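Local atomic coordinates of mnemiopsin 1 (Mnemiopsis leidyi, PDB entry 5VP3), a protein that emits light as a calcium-regulated, light-sensitive photoprotein, calcium binding to its EF-hand loops probably triggering the flash. Residues Met1-Glu5 / Thr6-Ser10; Glu26-Pro30 / Lys31-Arg35; Val67-Thr70 / Asp71-Glu75; Phe84-Lys88 / Gly89-Val93. All blocks are in the same frame, centred on the assembly; numbering follows the deposited sequence. Where two conformers were deposited one is given.

Contact 1. Residues Met1-Glu5 / Thr6-Ser10; sequences MPLDE and TNNES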
loop_
_atom_site.group_PDB
_atom_site.type_symbol
_atom_site.label_atom_id
_atom_site.label_comp_id
_atom_site.label_asym_id
_atom_site.label_seq_id
_atom_site.Cartn_x
_atom_site.Cartn_y
_atom_site.Cartn_z
ATOM N N MET A 1 19.214 7.063 14.081
ATOM C CA MET A 1 18.845 7.929 12.921
ATOM C C MET A 1 18.703 7.138 11.599
ATOM O O MET A 1 17.709 7.311 10.879
ATOM C CB MET A 1 19.874 9.064 12.753
ATOM C CG MET A 1 19.867 9.714 11.373
ATOM S SD MET A 1 21.070 11.041 11.198
ATOM C CE MET A 1 22.607 10.128 11.210
ATOM N N PRO A 2 19.683 6.299 11.252
ATOM C CA PRO A 2 19.605 5.581 9.974
ATOM C C PRO A 2 18.883 4.248 10.089
ATOM O O PRO A 2 19.003 3.522 11.079
ATOM C CB PRO A 2 21.079 5.361 9.604
ATOM C CG PRO A 2 21.886 5.866 10.793
ATOM C CD PRO A 2 20.953 6.014 11.928
ATOM N N LEU A 3 18.128 3.927 9.040
ATOM C CA LEU A 3 17.322 2.719 9.028
ATOM C C LEU A 3 18.210 1.486 9.036
ATOM O O LEU A 3 19.184 1.398 8.292
ATOM C CB LEU A 3 16.422 2.693 7.794
ATOM C CG LEU A 3 15.509 3.894 7.589
ATOM C CD1 LEU A 3 14.660 3.687 6.364
ATOM C CD2 LEU A 3 14.641 4.075 8.791
ATOM N N ASP A 4 17.837 0.519 9.863
ATOM C CA ASP A 4 18.524 -0.755 9.946
ATOM C C ASP A 4 17.601 -1.700 10.682
ATOM O O ASP A 4 16.455 -1.354 10.998
ATOM C CB ASP A 4 19.876 -0.623 10.656
ATOM C CG ASP A 4 19.726 -0.172 12.111
ATOM O OD1 ASP A 4 18.661 -0.422 12.741
ATOM O OD2 ASP A 4 20.674 0.447 12.618
ATOM N N GLU A 5 18.120 -2.885 10.991
ATOM C CA GLU A 5 17.281 -3.945 11.526
ATOM C C GLU A 5 16.725 -3.601 12.897
ATOM O O GLU A 5 15.756 -4.240 13.329
ATOM C CB GLU A 5 18.070 -5.247 11.576
ATOM C CG GLU A 5 19.361 -5.130 12.352
ATOM C CD GLU A 5 20.572 -5.008 11.453
ATOM O OE1 GLU A 5 20.675 -4.003 10.705
ATOM O OE2 GLU A 5 21.414 -5.938 11.490
ATOM N N THR A 6 17.267 -2.569 13.561
ATOM C CA THR A 6 16.797 -2.191 14.895
ATOM C C THR A 6 15.582 -1.280 14.870
ATOM O O THR A 6 14.899 -1.153 15.890
ATOM C CB THR A 6 17.895 -1.476 15.697
ATOM O OG1 THR A 6 18.122 -0.154 15.183
ATOM C CG2 THR A 6 19.181 -2.266 15.652
ATOM N N ASN A 7 15.303 -0.632 13.746
ATOM C CA ASN A 7 14.198 0.311 13.704
ATOM C C ASN A 7 13.333 0.205 12.449
ATOM O O ASN A 7 12.470 1.067 12.255
ATOM C CB ASN A 7 14.766 1.709 13.814
ATOM C CG ASN A 7 15.824 1.962 12.773
ATOM O OD1 ASN A 7 15.750 1.439 11.653
ATOM N ND2 ASN A 7 16.831 2.754 13.133
ATOM N N ASN A 8 13.535 -0.811 11.600
ATOM C CA ASN A 8 12.788 -0.978 10.362
ATOM C C ASN A 8 12.562 -2.464 10.105
ATOM O O ASN A 8 13.530 -3.223 9.949
ATOM C CB ASN A 8 13.543 -0.343 9.196
ATOM C CG ASN A 8 12.820 -0.520 7.844
ATOM O OD1 ASN A 8 12.990 -1.547 7.152
ATOM N ND2 ASN A 8 12.048 0.487 7.458
ATOM N N GLU A 9 11.312 -2.869 10.029
ATOM C CA GLU A 9 10.937 -4.257 9.836
ATOM C C GLU A 9 11.441 -4.857 8.551
ATOM O O GLU A 9 11.678 -5.985 8.516
ATOM C CB GLU A 9 9.427 -4.484 9.911
ATOM C CG GLU A 9 8.830 -4.770 11.262
ATOM C CD GLU A 9 9.439 -5.927 11.952
ATOM O OE1 GLU A 9 9.267 -7.062 11.550
ATOM O OE2 GLU A 9 10.116 -5.653 12.889
ATOM N N SER A 10 11.574 -4.095 7.494
ATOM C CA SER A 10 12.040 -4.683 6.241
ATOM C C SER A 10 13.541 -4.975 6.292
ATOM O O SER A 10 13.987 -6.023 5.806
ATOM C CB SER A 10 11.697 -3.771 5.059
ATOM O OG SER A 10 10.312 -3.884 4.694
#

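Contact 2. Residues Glu26-Pro30 / Lys31-Arg35; sequences EDVHP and KMLER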
loop_
_atom_site.group_PDB
_atom_site.type_symbol
_atom_site.label_atom_id
_atom_site.label_comp_id
_atom_site.label_asym_id
_atom_site.label_seq_id
_atom_site.Cartn_x
_atom_site.Cartn_y
_atom_site.Cartn_z
ATOM N N GLU A 26 20.654 6.884 -5.905
ATOM C CA GLU A 26 20.844 7.128 -7.336
ATOM C C GLU A 26 19.995 6.212 -8.189
ATOM O O GLU A 26 19.770 6.513 -9.362
ATOM C CB GLU A 26 22.314 6.939 -7.736
ATOM C CG GLU A 26 23.282 7.924 -7.079
ATOM C CD GLU A 26 22.963 9.387 -7.421
ATOM O OE1 GLU A 26 22.486 9.648 -8.565
ATOM O OE2 GLU A 26 23.166 10.255 -6.529
ATOM N N ASP A 27 19.538 5.093 -7.639
ATOM C CA ASP A 27 18.746 4.155 -8.414
ATOM C C ASP A 27 17.309 4.607 -8.604
ATOM O O ASP A 27 16.609 4.042 -9.451
ATOM C CB ASP A 27 18.769 2.783 -7.726
ATOM C CG ASP A 27 20.078 2.026 -7.970
ATOM O OD1 ASP A 27 20.439 1.856 -9.149
ATOM O OD2 ASP A 27 20.747 1.616 -6.995
ATOM N N VAL A 28 16.831 5.570 -7.825
ATOM C CA VAL A 28 15.417 5.927 -7.841
ATOM C C VAL A 28 15.200 6.996 -8.905
ATOM O O VAL A 28 15.865 8.040 -8.894
ATOM C CB VAL A 28 14.958 6.412 -6.451
ATOM C CG1 VAL A 28 13.458 6.512 -6.395
ATOM C CG2 VAL A 28 15.456 5.496 -5.344
ATOM N N HIS A 29 14.261 6.738 -9.825
ATOM C CA HIS A 29 13.977 7.636 -10.940
ATOM C C HIS A 29 13.160 8.848 -10.483
ATOM O O HIS A 29 12.398 8.775 -9.512
ATOM C CB HIS A 29 13.205 6.910 -12.042
ATOM C CG HIS A 29 14.005 5.881 -12.782
ATOM N ND1 HIS A 29 13.566 5.315 -13.962
ATOM C CD2 HIS A 29 15.208 5.312 -12.512
ATOM C CE1 HIS A 29 14.465 4.445 -14.387
ATOM N NE2 HIS A 29 15.470 4.423 -13.526
ATOM N N PRO A 30 13.256 9.955 -11.211
ATOM C CA PRO A 30 12.602 11.190 -10.753
ATOM C C PRO A 30 11.104 11.050 -10.596
ATOM O O PRO A 30 10.535 11.565 -9.630
ATOM C CB PRO A 30 12.975 12.199 -11.850
ATOM C CG PRO A 30 13.373 11.344 -13.040
ATOM C CD PRO A 30 14.026 10.157 -12.446
ATOM N N LYS A 31 10.446 10.344 -11.507
ATOM C CA LYS A 31 9.017 10.123 -11.365
ATOM C C LYS A 31 8.700 9.483 -10.018
ATOM O O LYS A 31 7.720 9.846 -9.357
ATOM C CB LYS A 31 8.505 9.234 -12.503
ATOM C CG LYS A 31 8.279 9.928 -13.828
ATOM C CD LYS A 31 6.967 10.739 -13.862
ATOM C CE LYS A 31 6.143 10.458 -15.151
ATOM N NZ LYS A 31 6.920 10.570 -16.439
ATOM N N MET A 32 9.529 8.536 -9.588
ATOM C CA MET A 32 9.231 7.804 -8.366
ATOM C C MET A 32 9.519 8.672 -7.157
ATOM O O MET A 32 8.754 8.661 -6.186
ATOM C CB MET A 32 10.049 6.497 -8.326
ATOM C CG MET A 32 9.774 5.627 -7.091
ATOM S SD MET A 32 8.043 5.149 -7.006
ATOM C CE MET A 32 8.044 3.769 -8.147
ATOM N N LEU A 33 10.619 9.433 -7.193
ATOM C CA LEU A 33 10.844 10.431 -6.153
ATOM C C LEU A 33 9.641 11.340 -6.048
ATOM O O LEU A 33 9.125 11.571 -4.957
ATOM C CB LEU A 33 12.102 11.255 -6.429
ATOM C CG LEU A 33 13.389 10.411 -6.354
ATOM C CD1 LEU A 33 14.599 11.195 -6.821
ATOM C CD2 LEU A 33 13.631 9.929 -4.957
ATOM N N GLU A 34 9.162 11.847 -7.187
ATOM C CA GLU A 34 8.055 12.801 -7.156
ATOM C C GLU A 34 6.827 12.173 -6.516
ATOM O O GLU A 34 6.228 12.738 -5.588
ATOM C CB GLU A 34 7.750 13.302 -8.580
ATOM C CG GLU A 34 6.527 14.217 -8.639
ATOM C CD GLU A 34 6.208 14.727 -10.012
ATOM O OE1 GLU A 34 6.740 14.170 -10.996
ATOM O OE2 GLU A 34 5.414 15.705 -10.089
ATOM N N ARG A 35 6.467 10.971 -6.974
ATOM C CA ARG A 35 5.287 10.286 -6.455
ATOM C C ARG A 35 5.457 9.920 -4.991
ATOM O O ARG A 35 4.532 10.117 -4.192
ATOM C CB ARG A 35 4.994 9.047 -7.307
ATOM C CG ARG A 35 4.211 7.938 -6.610
ATOM C CD ARG A 35 4.093 6.718 -7.531
ATOM N NE ARG A 35 3.960 5.455 -6.806
ATOM C CZ ARG A 35 3.861 4.271 -7.404
ATOM N NH1 ARG A 35 3.897 4.188 -8.737
ATOM N NH2 ARG A 35 3.720 3.167 -6.677
#

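Contact 3. Residues Val67-Thr70 / Asp71-Glu75; sequences VNAT and DEQVE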
loop_
_atom_site.group_PDB
_atom_site.type_symbol
_atom_site.label_atom_id
_atom_site.label_comp_id
_atom_site.label_asym_id
_atom_site.label_seq_id
_atom_site.Cartn_x
_atom_site.Cartn_y
_atom_site.Cartn_z
ATOM N N VAL A 67 -18.834 2.607 2.697
ATOM C CA VAL A 67 -19.423 1.335 2.335
ATOM C C VAL A 67 -20.104 0.807 3.582
ATOM O O VAL A 67 -20.090 1.459 4.620
ATOM C CB VAL A 67 -18.381 0.326 1.802
ATOM C CG1 VAL A 67 -17.622 0.910 0.604
ATOM C CG2 VAL A 67 -17.400 -0.085 2.891
ATOM N N ASN A 68 -20.673 -0.392 3.485
ATOM C CA ASN A 68 -21.269 -1.052 4.647
ATOM C C ASN A 68 -20.671 -2.453 4.730
ATOM O O ASN A 68 -21.312 -3.469 4.439
ATOM C CB ASN A 68 -22.788 -1.046 4.560
ATOM C CG ASN A 68 -23.365 0.322 4.871
ATOM O OD1 ASN A 68 -23.213 0.830 5.988
ATOM N ND2 ASN A 68 -24.006 0.935 3.890
ATOM N N ALA A 69 -19.421 -2.501 5.170
ATOM C CA ALA A 69 -18.678 -3.744 5.227
ATOM C C ALA A 69 -18.941 -4.418 6.552
ATOM O O ALA A 69 -19.359 -3.793 7.527
ATOM C CB ALA A 69 -17.182 -3.474 5.050
ATOM N N THR A 70 -18.681 -5.706 6.598
ATOM C CA THR A 70 -18.850 -6.358 7.879
ATOM C C THR A 70 -17.744 -5.959 8.841
ATOM O O THR A 70 -16.633 -5.584 8.447
ATOM C CB THR A 70 -18.834 -7.870 7.744
ATOM O OG1 THR A 70 -17.528 -8.293 7.340
ATOM C CG2 THR A 70 -19.900 -8.289 6.739
ATOM N N ASP A 71 -18.053 -6.100 10.127
ATOM C CA ASP A 71 -17.098 -5.747 11.166
ATOM C C ASP A 71 -15.808 -6.538 11.000
ATOM O O ASP A 71 -14.711 -5.990 11.179
ATOM C CB ASP A 71 -17.710 -5.976 12.556
ATOM C CG ASP A 71 -18.948 -5.108 12.803
ATOM O OD1 ASP A 71 -19.027 -3.995 12.224
ATOM O OD2 ASP A 71 -19.834 -5.533 13.585
ATOM N N GLU A 72 -15.911 -7.821 10.624
ATOM C CA GLU A 72 -14.707 -8.621 10.455
ATOM C C GLU A 72 -13.974 -8.240 9.180
ATOM O O GLU A 72 -12.751 -8.268 9.128
ATOM C CB GLU A 72 -15.059 -10.102 10.422
ATOM C CG GLU A 72 -15.848 -10.537 11.639
ATOM C CD GLU A 72 -16.769 -11.713 11.351
ATOM O OE1 GLU A 72 -17.486 -11.671 10.330
ATOM O OE2 GLU A 72 -16.780 -12.685 12.137
ATOM N N GLN A 73 -14.693 -7.903 8.122
ATOM C CA GLN A 73 -13.986 -7.374 6.965
ATOM C C GLN A 73 -13.182 -6.142 7.335
ATOM O O GLN A 73 -12.029 -5.992 6.922
ATOM C CB GLN A 73 -14.981 -7.026 5.887
ATOM C CG GLN A 73 -15.174 -8.201 5.044
ATOM C CD GLN A 73 -16.485 -8.225 4.414
ATOM O OE1 GLN A 73 -17.235 -7.199 4.355
ATOM N NE2 GLN A 73 -16.845 -9.432 3.991
ATOM N N VAL A 74 -13.783 -5.254 8.130
ATOM C CA VAL A 74 -13.141 -3.990 8.472
ATOM C C VAL A 74 -11.920 -4.258 9.316
ATOM O O VAL A 74 -10.865 -3.625 9.138
ATOM C CB VAL A 74 -14.136 -3.056 9.199
ATOM C CG1 VAL A 74 -13.432 -1.828 9.775
ATOM C CG2 VAL A 74 -15.213 -2.566 8.254
ATOM N N GLU A 75 -12.025 -5.242 10.215
ATOM C CA GLU A 75 -10.907 -5.575 11.084
ATOM C C GLU A 75 -9.766 -6.208 10.282
ATOM O O GLU A 75 -8.597 -5.915 10.523
ATOM C CB GLU A 75 -11.411 -6.484 12.217
ATOM C CG GLU A 75 -10.322 -7.085 13.063
ATOM C CD GLU A 75 -9.514 -6.060 13.901
ATOM O OE1 GLU A 75 -9.938 -4.874 14.128
ATOM O OE2 GLU A 75 -8.428 -6.476 14.344
HETATM O O HOH W 1 -18.297 -2.542 9.952
HETATM O O HOH W 2 -17.546 -10.786 7.065
#

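Contact 4. Residues Phe84-Lys88 / Gly89-Val93; sequences FFFHK and GVDPV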
loop_
_atom_site.group_PDB
_atom_site.type_symbol
_atom_site.label_atom_id
_atom_site.label_comp_id
_atom_site.label_asym_id
_atom_site.label_seq_id
_atom_site.Cartn_x
_atom_site.Cartn_y
_atom_site.Cartn_z
ATOM N N PHE A 84 1.085 -3.662 6.636
ATOM C CA PHE A 84 1.695 -3.080 5.452
ATOM C C PHE A 84 2.535 -1.869 5.819
ATOM O O PHE A 84 3.708 -1.780 5.435
ATOM C CB PHE A 84 0.613 -2.701 4.438
ATOM C CG PHE A 84 1.158 -2.295 3.086
ATOM C CD1 PHE A 84 1.651 -3.239 2.215
ATOM C CD2 PHE A 84 1.130 -0.975 2.689
ATOM C CE1 PHE A 84 2.112 -2.873 0.974
ATOM C CE2 PHE A 84 1.589 -0.584 1.447
ATOM C CZ PHE A 84 2.089 -1.522 0.581
ATOM N N PHE A 85 1.983 -0.939 6.593
ATOM C CA PHE A 85 2.748 0.283 6.815
ATOM C C PHE A 85 3.847 0.087 7.851
ATOM O O PHE A 85 4.914 0.691 7.732
ATOM C CB PHE A 85 1.802 1.455 7.135
ATOM C CG PHE A 85 1.191 2.030 5.892
ATOM C CD1 PHE A 85 1.886 2.972 5.158
ATOM C CD2 PHE A 85 -0.003 1.544 5.401
ATOM C CE1 PHE A 85 1.374 3.477 3.983
ATOM C CE2 PHE A 85 -0.539 2.051 4.224
ATOM C CZ PHE A 85 0.174 3.015 3.505
ATOM N N PHE A 86 3.667 -0.821 8.801
ATOM C CA PHE A 86 4.784 -1.222 9.652
ATOM C C PHE A 86 5.951 -1.729 8.817
ATOM O O PHE A 86 7.116 -1.403 9.079
ATOM C CB PHE A 86 4.313 -2.307 10.626
ATOM C CG PHE A 86 5.324 -2.700 11.656
ATOM C CD1 PHE A 86 6.041 -1.744 12.362
ATOM C CD2 PHE A 86 5.509 -4.047 11.967
ATOM C CE1 PHE A 86 6.955 -2.127 13.334
ATOM C CE2 PHE A 86 6.402 -4.437 12.934
ATOM C CZ PHE A 86 7.142 -3.477 13.614
ATOM N N HIS A 87 5.669 -2.557 7.824
ATOM C CA HIS A 87 6.758 -3.061 7.004
ATOM C C HIS A 87 7.276 -2.017 6.019
ATOM O O HIS A 87 8.401 -2.166 5.509
ATOM C CB HIS A 87 6.299 -4.326 6.291
ATOM C CG HIS A 87 6.332 -5.535 7.164
ATOM N ND1 HIS A 87 7.216 -6.572 6.958
ATOM C CD2 HIS A 87 5.614 -5.861 8.266
ATOM C CE1 HIS A 87 7.033 -7.491 7.894
ATOM N NE2 HIS A 87 6.060 -7.088 8.691
ATOM N N LYS A 88 6.491 -0.955 5.764
ATOM C CA LYS A 88 6.964 0.230 5.048
ATOM C C LYS A 88 7.740 1.179 5.934
ATOM O O LYS A 88 8.106 2.244 5.459
ATOM C CB LYS A 88 5.796 1.033 4.456
ATOM C CG LYS A 88 5.110 0.434 3.204
ATOM C CD LYS A 88 5.737 0.893 1.932
ATOM C CE LYS A 88 4.691 1.093 0.843
ATOM N NZ LYS A 88 5.291 0.921 -0.491
ATOM N N GLY A 89 7.967 0.848 7.201
ATOM C CA GLY A 89 8.805 1.653 8.075
ATOM C C GLY A 89 8.075 2.529 9.068
ATOM O O GLY A 89 8.737 3.209 9.856
ATOM N N VAL A 90 6.742 2.534 9.070
ATOM C CA VAL A 90 5.999 3.360 10.015
ATOM C C VAL A 90 5.967 2.649 11.351
ATOM O O VAL A 90 5.103 1.801 11.606
ATOM C CB VAL A 90 4.579 3.673 9.520
ATOM C CG1 VAL A 90 3.890 4.675 10.443
ATOM C CG2 VAL A 90 4.652 4.247 8.124
ATOM N N ASP A 91 6.936 2.957 12.192
ATOM C CA ASP A 91 6.924 2.453 13.559
ATOM C C ASP A 91 5.668 2.920 14.292
ATOM O O ASP A 91 5.318 4.103 14.218
ATOM C CB ASP A 91 8.159 2.945 14.294
ATOM C CG ASP A 91 8.393 2.175 15.545
ATOM O OD1 ASP A 91 8.855 1.025 15.406
ATOM O OD2 ASP A 91 8.055 2.700 16.635
ATOM N N PRO A 92 4.965 2.042 15.010
ATOM C CA PRO A 92 3.714 2.492 15.666
ATOM C C PRO A 92 3.963 3.463 16.794
ATOM O O PRO A 92 3.020 4.135 17.243
ATOM C CB PRO A 92 3.068 1.186 16.176
ATOM C CG PRO A 92 4.234 0.209 16.330
ATOM C CD PRO A 92 5.304 0.641 15.307
ATOM N N VAL A 93 5.197 3.550 17.268
ATOM C CA VAL A 93 5.583 4.502 18.310
ATOM C C VAL A 93 6.321 5.712 17.738
ATOM O O VAL A 93 6.037 6.850 18.095
ATOM C CB VAL A 93 6.449 3.787 19.368
ATOM C CG1 VAL A 93 7.091 4.812 20.285
ATOM C CG2 VAL A 93 5.590 2.764 20.186
#

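Contact 1. Residues Met1-Glu5 / Thr6-Ser10
The chain folds back between Asp4 and Asn7, where Asn7 N bonds to Asp4 O at 3.1 Å and closes a type I beta turn with Glu5 and Thr6 at its corners. Asp4 adds an Asx turn over its first three residues. With CG between the backbone N and the carbonyl carbon (chi1 63°), its carboxylate overhangs the turn, and OD1 is gripped twice: Thr6 OG1 reaches its syn lone pair at 2.5 Å, while Thr6 N comes from above the carboxylate plane at 2.7 Å. A short acid and a hydroxyl two residues later suit this pairing. Asn7 has both halves of its amide in use, OD1 taking Asp4 N at 2.9 Å and ND2 giving to Pro2 O. A leucine in its place would probably leave Asp4 N and Pro2 O without these mates and let the first residues swing. Leu3 crosses the Asn7 side chain at about a right angle and packs on Glu103 and Tyr11. Asn8 caps helix 9-16: its OD1 accepts from Tyr11 N and weakly from Ser10 N. The Asn7 ND2 to Pro2 O bond is nearly straight (174°) and lies in the Asn7 amide plane, although ND2 stands above the Pro2 carbonyl plane.

Contact 2. Residues Glu26-Pro30 / Lys31-Arg35
Met32, which meets Val28 through CG, bends so that its CE methyl lies 4.2 Å above the guanidinium plane of Arg35, over the centre of one face. The two terminal nitrogens of that flat group are engaged elsewhere, NH1 with Glu192 O and NH2, weakly, with Lys188 O. Pro30 opens helix 30-43 and His29 is its N-cap; Pro30, whose nitrogen carries no hydrogen, suits the first turn because no acceptor is required there. Val28 and Leu33, flanking the cap, form a hydrophobic staple: Val28 CG1 touches Leu33 CD2 at 3.7 Å and Met32 CG at 3.9 Å. CG1 stands anti to the Val28 backbone N (chi1 -169°), which turns this methyl toward the helix. An alanine in place of Leu33 would remove both methyls and probably leave a gap beside Val28 and Val102, with the loop less firmly pinned to the helix. Backbone bonds carry the rest. Leu33 N reaches His29 O at 3.0 Å, with Met32 N as a weaker second donor, and Glu34 N reaches Pro30 O at 2.8 Å. The start of the helix is therefore fixed by main-chain bonds and by apolar contact, with Val28 of the loop and Leu33 of the helix both resting on helix 101-117.

Contact 3. Residues Val67-Thr70 / Asp71-Glu75
Gln73 bends back over Thr70, and its side chain runs past the threonine hydroxyl for its whole length. Gln73 CB lies 3.2 Å from Thr70 OG1, and CG and CD pass it at similar range. At the tip, Gln73 OE1 accepts from Thr70 N at 3.1 Å; the bond is fairly straight (164°), but the donor stands above the amide carbonyl plane. Gln73 OE1 also lies 3.8 Å from Ala69 CB, and Gln73 NE2 3.6 Å from Thr70 OG1. The Gln73 side chain touches Asp133 and Val134 of helix 123-135. The reverse bond completes a capping box at the start of helix 71-87: Thr70 OG1, held between its backbone N and carbonyl carbon (chi1 67°), accepts from Gln73 N at 3.0 Å. Threonine suits the N-cap because its short hydroxyl meets an amide of the first turn. Beside the box, Ala69 CB touches Val74 CG2 at 3.9 Å, a small hydrophobic staple, and Val74 N bonds to Thr70 O. The cap thus exchanges two bonds between two residues, each giving an acceptor to a backbone amide that has none within the helix, while the Asp71 and Glu72 carboxylates probably interact favourably with the positive helix end.

Contact 4. Residues Phe84-Lys88 / Gly89-Val93
Phe85 O and Phe86 O, carbonyls of the last turn of helix 71-87, find their donors beyond the helix end. Val90 N reaches Phe85 O at 2.9 Å, and Gly89 N reaches Phe86 O at 3.1 Å. Lys88 N keeps its ordinary helical bond to Phe84 O, while the ammonium group of Lys88, a buried residue, is answered by Asn105 OD1 and Trp190 O. The two crossed-back bonds make a Schellman motif. Its pivot, Gly89, has phi 103°, where any CB would collide with Lys88 O, so glycine fits here. The motif's usual apolar contact is present as well: Val90 CG2 sits at the edge of the Phe85 ring, near its plane, and 4.1 Å from Phe85 CB, and Met53 of helix 53-66 touches both side chains. Phe86, with CG anti to its own backbone N (chi1 -174°), points its ring edge at Val90 O, which lies in the ring plane 3.7 Å from Phe86 CD1. Phe86 CE1 also packs against Pro92 CD at 3.8 Å. Farther along, Asp91 OD2 accepts from Asn94 N, its main partner, and also, from above the carboxylate plane, from Val93 N at 3.0 Å in an Asx turn.

How the contacts relate
Contacts 3 and 4 lie at the two ends of helix 71-87, the capping box at its start and the Schellman motif at its finish, with centres 23 Å apart. Contact 1 meets contact 4 directly: Ser10 OG lies 2.7 Å from His87 O, probably a hydrogen bond, and Asn8 ND2 packs 3.5 Å from Gly89 CA, so the start of helix 9-16 abuts the end of helix 71-87. Contact 2 stands apart, its centre 36 Å from that of contact 3 across the chain's centre. None of these residues is among the ligands of the three EF-hand cadmium sites, yet the side chains of Val90, Gln73 and Met32 lie about 9, 10 and 11 Å from bound cadmium ions.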